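Local coordinates for probable secreted solute-binding lipoprotein (Streptomyces coelicolor, PDB 3I3V), which probably binds a solute outside the cell and delivers it to a membrane transporter, as a lipid-anchored member of the extracellular solute-binding proteins, at residues 161-166 and 220-225; 129-134 and 238-243; 170-175 and 228-233. All coordinates share one frame; numbering follows the deposited sequence.

Contact 1: 161-166 and 220-225; sequences GIAPVT and VFADKA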
loop_
_atom_site.group_PDB
_atom_site.type_symbol
_atom_site.label_atom_id
_atom_site.label_comp_id
_atom_site.label_asym_id
_atom_site.label_seq_id
_atom_site.Cartn_x
_atom_site.Cartn_y
_atom_site.Cartn_z
ATOM N N GLY C 161 -43.769 -54.299 42.712
ATOM C CA GLY C 161 -42.740 -55.289 42.969
ATOM C C GLY C 161 -41.408 -54.996 42.309
ATOM O O GLY C 161 -40.608 -55.913 42.089
ATOM N N ILE C 162 -41.165 -53.728 41.993
ATOM C CA ILE C 162 -39.915 -53.320 41.358
ATOM C C ILE C 162 -39.047 -52.538 42.351
ATOM O O ILE C 162 -39.502 -51.574 42.970
ATOM C CB ILE C 162 -40.186 -52.435 40.128
ATOM C CG1 ILE C 162 -41.163 -53.145 39.181
ATOM C CG2 ILE C 162 -38.873 -52.109 39.433
ATOM C CD1 ILE C 162 -41.624 -52.301 38.002
ATOM N N ALA C 163 -37.800 -52.961 42.510
ATOM C CA ALA C 163 -36.898 -52.288 43.429
ATOM C C ALA C 163 -36.637 -50.879 42.908
ATOM O O ALA C 163 -36.560 -50.664 41.701
ATOM C CB ALA C 163 -35.588 -53.067 43.549
ATOM N N PRO C 164 -36.532 -49.896 43.817
ATOM C CA PRO C 164 -36.280 -48.497 43.454
ATOM C C PRO C 164 -34.813 -48.213 43.119
ATOM O O PRO C 164 -34.391 -48.441 41.978
ATOM C CB PRO C 164 -36.783 -47.729 44.677
ATOM C CG PRO C 164 -36.495 -48.668 45.794
ATOM C CD PRO C 164 -36.936 -50.002 45.230
ATOM N N VAL C 165 -34.037 -47.711 44.081
ATOM C CA VAL C 165 -32.622 -47.429 43.815
ATOM C C VAL C 165 -31.748 -48.605 44.245
ATOM O O VAL C 165 -31.805 -49.055 45.388
ATOM C CB VAL C 165 -32.100 -46.152 44.554
ATOM C CG1 VAL C 165 -30.667 -45.875 44.148
ATOM C CG2 VAL C 165 -32.947 -44.944 44.211
ATOM N N THR C 166 -30.945 -49.114 43.322
ATOM C CA THR C 166 -30.060 -50.214 43.660
ATOM C C THR C 166 -28.644 -49.657 43.836
ATOM O O THR C 166 -28.200 -48.793 43.079
ATOM C CB THR C 166 -30.065 -51.296 42.564
ATOM O OG1 THR C 166 -29.201 -52.374 42.946
ATOM C CG2 THR C 166 -29.607 -50.712 41.236
ATOM N N VAL C 220 -36.183 -46.051 49.871
ATOM C CA VAL C 220 -35.727 -45.598 48.564
ATOM C C VAL C 220 -34.695 -46.555 47.970
ATOM O O VAL C 220 -34.531 -46.623 46.754
ATOM C CB VAL C 220 -35.131 -44.171 48.646
ATOM C CG1 VAL C 220 -34.380 -43.832 47.362
ATOM C CG2 VAL C 220 -36.244 -43.163 48.868
ATOM N N PHE C 221 -34.009 -47.308 48.822
ATOM C CA PHE C 221 -33.008 -48.259 48.346
ATOM C C PHE C 221 -33.577 -49.661 48.342
ATOM O O PHE C 221 -34.533 -49.944 49.060
ATOM C CB PHE C 221 -31.761 -48.199 49.234
ATOM C CG PHE C 221 -31.142 -46.840 49.282
ATOM C CD1 PHE C 221 -30.594 -46.279 48.137
ATOM C CD2 PHE C 221 -31.199 -46.077 50.435
ATOM C CE1 PHE C 221 -30.120 -44.984 48.139
ATOM C CE2 PHE C 221 -30.724 -44.775 50.442
ATOM C CZ PHE C 221 -30.186 -44.227 49.288
ATOM N N ALA C 222 -32.992 -50.532 47.526
ATOM C CA ALA C 222 -33.431 -51.921 47.432
ATOM C C ALA C 222 -33.353 -52.580 48.803
ATOM O O ALA C 222 -32.526 -52.197 49.638
ATOM C CB ALA C 222 -32.546 -52.686 46.444
ATOM N N ASP C 223 -34.210 -53.567 49.042
ATOM C CA ASP C 223 -34.187 -54.259 50.320
ATOM C C ASP C 223 -32.792 -54.857 50.500
ATOM O O ASP C 223 -32.193 -55.341 49.541
ATOM C CB ASP C 223 -35.233 -55.384 50.362
ATOM C CG ASP C 223 -36.675 -54.865 50.385
ATOM O OD1 ASP C 223 -36.955 -53.872 51.088
ATOM O OD2 ASP C 223 -37.536 -55.471 49.710
ATOM N N LYS C 224 -32.263 -54.787 51.715
ATOM C CA LYS C 224 -30.953 -55.355 52.014
ATOM C C LYS C 224 -29.753 -54.672 51.333
ATOM O O LYS C 224 -28.675 -55.250 51.246
ATOM C CB LYS C 224 -30.975 -56.853 51.670
ATOM C CG LYS C 224 -32.147 -57.597 52.310
ATOM C CD LYS C 224 -32.050 -59.123 52.202
ATOM C CE LYS C 224 -32.035 -59.618 50.758
ATOM N NZ LYS C 224 -30.680 -59.523 50.130
ATOM N N ALA C 225 -29.941 -53.444 50.863
ATOM C CA ALA C 225 -28.879 -52.695 50.185
ATOM C C ALA C 225 -27.544 -52.713 50.931
ATOM O O ALA C 225 -26.486 -52.627 50.314
ATOM C CB ALA C 225 -29.327 -51.247 49.963
#

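Contact 2: 129-134 and 238-243; sequences AYNRAL and NTEEAA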
loop_
_atom_site.group_PDB
_atom_site.type_symbol
_atom_site.label_atom_id
_atom_site.label_comp_id
_atom_site.label_asym_id
_atom_site.label_seq_id
_atom_site.Cartn_x
_atom_site.Cartn_y
_atom_site.Cartn_z
ATOM N N ALA C 129 -29.009 -42.781 36.648
ATOM C CA ALA C 129 -29.760 -43.322 35.523
ATOM C C ALA C 129 -31.142 -43.786 35.994
ATOM O O ALA C 129 -31.258 -44.466 37.017
ATOM C CB ALA C 129 -28.993 -44.489 34.906
ATOM N N TYR C 130 -32.174 -43.408 35.238
ATOM C CA TYR C 130 -33.567 -43.750 35.540
ATOM C C TYR C 130 -34.186 -44.565 34.402
ATOM O O TYR C 130 -34.254 -44.107 33.261
ATOM C CB TYR C 130 -34.395 -42.472 35.736
ATOM C CG TYR C 130 -33.920 -41.575 36.864
ATOM C CD1 TYR C 130 -34.484 -41.659 38.131
ATOM C CD2 TYR C 130 -32.903 -40.641 36.657
ATOM C CE1 TYR C 130 -34.055 -40.835 39.168
ATOM C CE2 TYR C 130 -32.468 -39.815 37.688
ATOM C CZ TYR C 130 -33.049 -39.917 38.940
ATOM O OH TYR C 130 -32.633 -39.099 39.962
ATOM N N ASN C 131 -34.637 -45.772 34.717
ATOM C CA ASN C 131 -35.253 -46.640 33.721
ATOM C C ASN C 131 -36.714 -46.199 33.518
ATOM O O ASN C 131 -37.555 -46.379 34.396
ATOM C CB ASN C 131 -35.159 -48.100 34.199
ATOM C CG ASN C 131 -35.785 -49.087 33.223
ATOM O OD1 ASN C 131 -35.433 -50.268 33.209
ATOM N ND2 ASN C 131 -36.728 -48.612 32.416
ATOM N N ARG C 132 -37.004 -45.604 32.363
ATOM C CA ARG C 132 -38.348 -45.115 32.052
ATOM C C ARG C 132 -39.399 -46.205 31.916
ATOM O O ARG C 132 -40.510 -46.074 32.422
ATOM C CB ARG C 132 -38.321 -44.288 30.771
ATOM C CG ARG C 132 -38.078 -42.818 30.993
ATOM C CD ARG C 132 -39.287 -42.174 31.625
ATOM N NE ARG C 132 -39.130 -40.729 31.732
ATOM C CZ ARG C 132 -40.057 -39.921 32.222
ATOM N NH1 ARG C 132 -41.206 -40.426 32.650
ATOM N NH2 ARG C 132 -39.839 -38.616 32.285
ATOM N N ALA C 133 -39.053 -47.274 31.214
ATOM C CA ALA C 133 -39.984 -48.373 31.035
ATOM C C ALA C 133 -40.526 -48.806 32.391
ATOM O O ALA C 133 -41.720 -49.059 32.537
ATOM C CB ALA C 133 -39.292 -49.538 30.355
ATOM N N LEU C 134 -39.651 -48.881 33.387
ATOM C CA LEU C 134 -40.073 -49.298 34.721
ATOM C C LEU C 134 -40.812 -48.199 35.489
ATOM O O LEU C 134 -41.714 -48.493 36.272
ATOM C CB LEU C 134 -38.866 -49.807 35.519
ATOM C CG LEU C 134 -38.350 -51.206 35.139
ATOM C CD1 LEU C 134 -39.319 -52.270 35.607
ATOM C CD2 LEU C 134 -38.175 -51.301 33.632
ATOM N N ASN C 238 -29.506 -54.098 35.139
ATOM C CA ASN C 238 -29.436 -54.675 33.794
ATOM C C ASN C 238 -30.547 -55.652 33.452
ATOM O O ASN C 238 -30.959 -55.735 32.304
ATOM C CB ASN C 238 -28.077 -55.336 33.573
ATOM C CG ASN C 238 -26.980 -54.320 33.414
ATOM O OD1 ASN C 238 -27.238 -53.115 33.472
ATOM N ND2 ASN C 238 -25.752 -54.786 33.209
ATOM N N THR C 239 -31.021 -56.394 34.445
ATOM C CA THR C 239 -32.113 -57.338 34.233
ATOM C C THR C 239 -33.425 -56.610 34.529
ATOM O O THR C 239 -34.509 -57.194 34.492
ATOM C CB THR C 239 -32.001 -58.566 35.163
ATOM O OG1 THR C 239 -32.018 -58.136 36.530
ATOM C CG2 THR C 239 -30.712 -59.333 34.880
ATOM N N GLU C 240 -33.306 -55.323 34.835
ATOM C CA GLU C 240 -34.454 -54.488 35.122
ATOM C C GLU C 240 -35.267 -54.931 36.331
ATOM O O GLU C 240 -36.496 -55.006 36.267
ATOM C CB GLU C 240 -35.361 -54.397 33.891
ATOM C CG GLU C 240 -34.707 -53.728 32.695
ATOM C CD GLU C 240 -35.637 -53.621 31.504
ATOM O OE1 GLU C 240 -36.108 -54.670 31.025
ATOM O OE2 GLU C 240 -35.899 -52.491 31.043
ATOM N N GLU C 241 -34.579 -55.232 37.429
ATOM C CA GLU C 241 -35.253 -55.610 38.665
ATOM C C GLU C 241 -35.337 -54.356 39.543
ATOM O O GLU C 241 -36.142 -54.280 40.467
ATOM C CB GLU C 241 -34.493 -56.730 39.383
ATOM C CG GLU C 241 -34.470 -58.045 38.612
ATOM C CD GLU C 241 -35.869 -58.575 38.288
ATOM O OE1 GLU C 241 -36.699 -58.694 39.218
ATOM O OE2 GLU C 241 -36.137 -58.881 37.104
ATOM N N ALA C 242 -34.488 -53.377 39.241
ATOM C CA ALA C 242 -34.478 -52.101 39.959
ATOM C C ALA C 242 -34.489 -51.038 38.867
ATOM O O ALA C 242 -33.893 -51.231 37.816
ATOM C CB ALA C 242 -33.232 -51.971 40.825
ATOM N N ALA C 243 -35.157 -49.919 39.121
ATOM C CA ALA C 243 -35.291 -48.860 38.129
ATOM C C ALA C 243 -34.324 -47.681 38.207
ATOM O O ALA C 243 -34.210 -46.916 37.250
ATOM C CB ALA C 243 -36.718 -48.338 38.157
#

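Contact 3: 170-175 and 228-233; sequences NDWTGQ and LTSDSM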
loop_
_atom_site.group_PDB
_atom_site.type_symbol
_atom_site.label_atom_id
_atom_site.label_comp_id
_atom_site.label_asym_id
_atom_site.label_seq_id
_atom_site.Cartn_x
_atom_site.Cartn_y
_atom_site.Cartn_z
ATOM N N ASN C 170 -22.314 -52.279 50.604
ATOM C CA ASN C 170 -21.152 -52.849 51.275
ATOM C C ASN C 170 -19.856 -52.691 50.492
ATOM O O ASN C 170 -18.914 -53.458 50.695
ATOM C CB ASN C 170 -21.358 -54.334 51.602
ATOM C CG ASN C 170 -20.454 -54.812 52.740
ATOM O OD1 ASN C 170 -20.159 -56.007 52.862
ATOM N ND2 ASN C 170 -20.025 -53.877 53.589
ATOM N N ASP C 171 -19.818 -51.729 49.573
ATOM C CA ASP C 171 -18.590 -51.459 48.841
ATOM C C ASP C 171 -18.512 -50.017 48.336
ATOM O O ASP C 171 -19.319 -49.173 48.736
ATOM C CB ASP C 171 -18.347 -52.493 47.722
ATOM C CG ASP C 171 -19.252 -52.326 46.507
ATOM O OD1 ASP C 171 -19.969 -51.308 46.387
ATOM O OD2 ASP C 171 -19.222 -53.243 45.647
ATOM N N TRP C 172 -17.536 -49.727 47.481
ATOM C CA TRP C 172 -17.329 -48.371 46.971
ATOM C C TRP C 172 -18.535 -47.640 46.374
ATOM O O TRP C 172 -18.610 -46.414 46.449
ATOM C CB TRP C 172 -16.180 -48.363 45.957
ATOM C CG TRP C 172 -16.393 -49.252 44.761
ATOM C CD1 TRP C 172 -16.217 -50.606 44.697
ATOM C CD2 TRP C 172 -16.811 -48.840 43.453
ATOM N NE1 TRP C 172 -16.496 -51.062 43.427
ATOM C CE2 TRP C 172 -16.863 -49.997 42.646
ATOM C CE3 TRP C 172 -17.146 -47.605 42.889
ATOM C CZ2 TRP C 172 -17.230 -49.954 41.303
ATOM C CZ3 TRP C 172 -17.511 -47.562 41.547
ATOM C CH2 TRP C 172 -17.550 -48.729 40.771
ATOM N N THR C 173 -19.477 -48.377 45.791
ATOM C CA THR C 173 -20.650 -47.743 45.186
ATOM C C THR C 173 -21.491 -47.119 46.286
ATOM O O THR C 173 -21.842 -45.939 46.218
ATOM C CB THR C 173 -21.493 -48.759 44.360
ATOM O OG1 THR C 173 -21.829 -49.890 45.176
ATOM C CG2 THR C 173 -20.700 -49.250 43.162
ATOM N N GLY C 174 -21.784 -47.909 47.315
ATOM C CA GLY C 174 -22.557 -47.407 48.434
ATOM C C GLY C 174 -21.848 -46.257 49.141
ATOM O O GLY C 174 -22.485 -45.254 49.493
ATOM N N GLN C 175 -20.533 -46.382 49.333
ATOM C CA GLN C 175 -19.770 -45.338 50.018
ATOM C C GLN C 175 -19.756 -44.020 49.243
ATOM O O GLN C 175 -19.783 -42.951 49.849
ATOM C CB GLN C 175 -18.340 -45.829 50.336
ATOM C CG GLN C 175 -17.212 -45.293 49.457
ATOM C CD GLN C 175 -16.575 -44.019 49.997
ATOM O OE1 GLN C 175 -15.650 -43.477 49.394
ATOM N NE2 GLN C 175 -17.064 -43.541 51.133
ATOM N N LEU C 228 -25.359 -55.433 49.576
ATOM C CA LEU C 228 -25.163 -55.513 48.124
ATOM C C LEU C 228 -23.790 -55.002 47.680
ATOM O O LEU C 228 -23.089 -54.334 48.436
ATOM C CB LEU C 228 -26.265 -54.729 47.397
ATOM C CG LEU C 228 -27.705 -55.138 47.732
ATOM C CD1 LEU C 228 -28.690 -54.278 46.943
ATOM C CD2 LEU C 228 -27.899 -56.613 47.414
ATOM N N THR C 229 -23.420 -55.326 46.445
ATOM C CA THR C 229 -22.145 -54.911 45.875
ATOM C C THR C 229 -22.352 -54.327 44.486
ATOM O O THR C 229 -23.458 -54.362 43.940
ATOM C CB THR C 229 -21.183 -56.098 45.720
ATOM O OG1 THR C 229 -21.752 -57.048 44.810
ATOM C CG2 THR C 229 -20.929 -56.762 47.059
ATOM N N SER C 230 -21.276 -53.798 43.914
ATOM C CA SER C 230 -21.331 -53.223 42.585
ATOM C C SER C 230 -21.898 -54.260 41.600
ATOM O O SER C 230 -22.576 -53.911 40.633
ATOM C CB SER C 230 -19.930 -52.789 42.153
ATOM O OG SER C 230 -19.998 -51.906 41.045
ATOM N N ASP C 231 -21.627 -55.537 41.851
ATOM C CA ASP C 231 -22.131 -56.587 40.973
ATOM C C ASP C 231 -23.627 -56.761 41.141
ATOM O O ASP C 231 -24.347 -56.928 40.159
ATOM C CB ASP C 231 -21.440 -57.922 41.255
ATOM C CG ASP C 231 -19.972 -57.896 40.908
ATOM O OD1 ASP C 231 -19.625 -57.362 39.831
ATOM O OD2 ASP C 231 -19.169 -58.416 41.710
ATOM N N SER C 232 -24.084 -56.736 42.390
ATOM C CA SER C 232 -25.504 -56.875 42.698
ATOM C C SER C 232 -26.239 -55.722 42.027
ATOM O O SER C 232 -27.267 -55.908 41.381
ATOM C CB SER C 232 -25.729 -56.796 44.208
ATOM O OG SER C 232 -24.793 -57.586 44.916
HETATM N N MSE C 233 -25.687 -54.527 42.200
HETATM C CA MSE C 233 -26.234 -53.303 41.635
HETATM C C MSE C 233 -26.328 -53.387 40.117
HETATM O O MSE C 233 -27.396 -53.205 39.530
HETATM C CB MSE C 233 -25.338 -52.133 42.030
HETATM C CG MSE C 233 -25.761 -50.791 41.512
HETATM SE SE MSE C 233 -24.497 -49.438 42.080
HETATM C CE MSE C 233 -23.274 -49.510 40.537
#

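Contact 1: 161-166 and 220-225
The phenyl ring of Phe221 meets Val165 obliquely, CD1 lying 3.9 Å from Val165 CB, while Phe377 packs against the same ring edge-to-face. Leu177 and Ile181 of helix 172-182 add to its apolar surroundings, a setting that suits a large hydrocarbon ring. The backbone of this contact is a single beta bridge that lays the loop 220-225 along strand 163-166, on the flank away from strand 242-246, in the sheet of a periplasmic-binding-protein domain. Val165 uses both its backbone groups. Its N donates to Val220 O at 2.9 Å, almost along the C=O axis (161°), and its O accepts from Ala222 N at 2.9 Å within the carbonyl plane. Because the loop answers from the residues before and after Phe221, the bonding pattern is that of a parallel bridge. Phe221 CA-H adds a contact to Val165 O at 3.3 Å.

Val165 and Val220 run alongside each other in the same direction. Val165 CG2, anti to the carbonyl carbon, touches Val220 CG1, anti to its backbone N, at 3.6 Å; compact, branched side chains fill this buried strip. Pro164, which brings no N-H, presses CG against Val220 O at 3.0 Å, and its ring reaches back to Ala154 and Arg158 of helix 147-159. Two small residues meet methyl to methyl, Ala163 CB standing 4.2 Å from Ala222 CB.

Contact 2: 129-134 and 238-243
One strong backbone bond anchors this contact: Asn131 N donates to Ala243 O over 2.8 Å, nearly straight at 170° and in the plane of the carbonyl. The same oxygen, Ala243 O, also lies 3.4 Å from Asn131 CB. Next to it, Ala243 CB meets Leu134 CB at 3.7 Å; a methyl is small enough to let the first turn of helix 132-138 settle onto the chain here.

Glu240 completes the contact. Its CG is anti to the carbonyl carbon and the chain runs on extended, which carries the carboxylate to Asn131 and Leu134. It crosses the Asn131 side chain at about a right angle, with amide and carboxylate planes only 18° apart, and Glu240 OE2 rests 3.6 Å from Leu134 CD2. The strongest partner of OE2 is His262 NE2, a hydrogen bond that ties this acid to the loop before strand 263-266. An alanine here would remove the carboxylate, and would probably cost His262 NE2 this hydrogen bond and loosen the packing beside Asn131 and Leu134.

What positions Glu240 is its backbone: with phi at +62° it ends helix 230-238 in a Schellman motif, turning the chain toward strand 242-246. Asn131 sits at the opposite kind of helix end, the N-cap position of helix 132-138. Taken together, a strand passing straight into a helix is joined to a helix passing into a strand, at the end of the antiparallel pairing of 122-131 with 242-246 in the mixed sheet of a solute-binding-protein domain.

Contact 3: 170-175 and 228-233
Asp171 holds its CG in the crowded position between the backbone N and the carbonyl carbon (chi1 74°), and Thr173 places OG1 likewise (chi1 54°), so carboxylate and hydroxyl face each other at the start of helix 172-182. Thr173 OG1 donates to the syn lone pair of Asp171 OD1 at 2.6 Å and is also hydrogen-bonded to Gly168 O. Thr173 N reaches Asp171 OD1 at 3.0 Å, from above the carboxylate plane, and makes Asp171 the N-cap. Across the gap, Asp171 OD2 accepts from Ser230 N at 2.7 Å, again through its syn lone pair. One acid thus grips the first turns of two helices, and with three donors fixing its rotation it is likely to be ionised. The short aspartate chain keeps both oxygens close to both starts.

Thr229 is the N-cap of helix 230-238 and forms a capping box with Ser232, whose OG accepts from Thr229 N at 3.1 Å; separately, Asp231 N makes a weak capping bond to Thr229 OG1. Ahead of both helices, Asn170 N donates to Leu228 O at 3.1 Å.

Within 170-175, Thr173 CG2 stands 3.7 Å above the centre of one face of the Trp172 ring. Across the gap Thr173 CG2 meets the CE methyl of Met233, a selenomethionine, tip to tip at 3.7 Å, and Ser230 OG, anti to its backbone N, lies 3.4 Å from Trp172 CZ2. The contact joins the starts of two helices, with helix 172-182 following strand 163-166 and helix 230-238 leading toward strand 242-246.

Contacts 1 and 2 are buried and share one sheet: strands 163-166 and 242-246 are neighbours in it, and the two contacts meet through probable backbone hydrogen bonds from Ala163 N to Glu241 O and from Ala243 N to Ala163 O. Contact 3 is only partly buried. Contact 1 is a main-chain bridge with apolar packing; contact 2 joins one main-chain bond to a helix start, a helix end and an acid; in contact 3 a carboxylate bridges two helix starts. Contact 3 touches contact 1 where Thr166 OG1 packs against Met233 CA, but not contact 2, whose centre is about 17 Å from its own. Helix 230-238 still connects them, beginning in contact 3 and ending in contact 2.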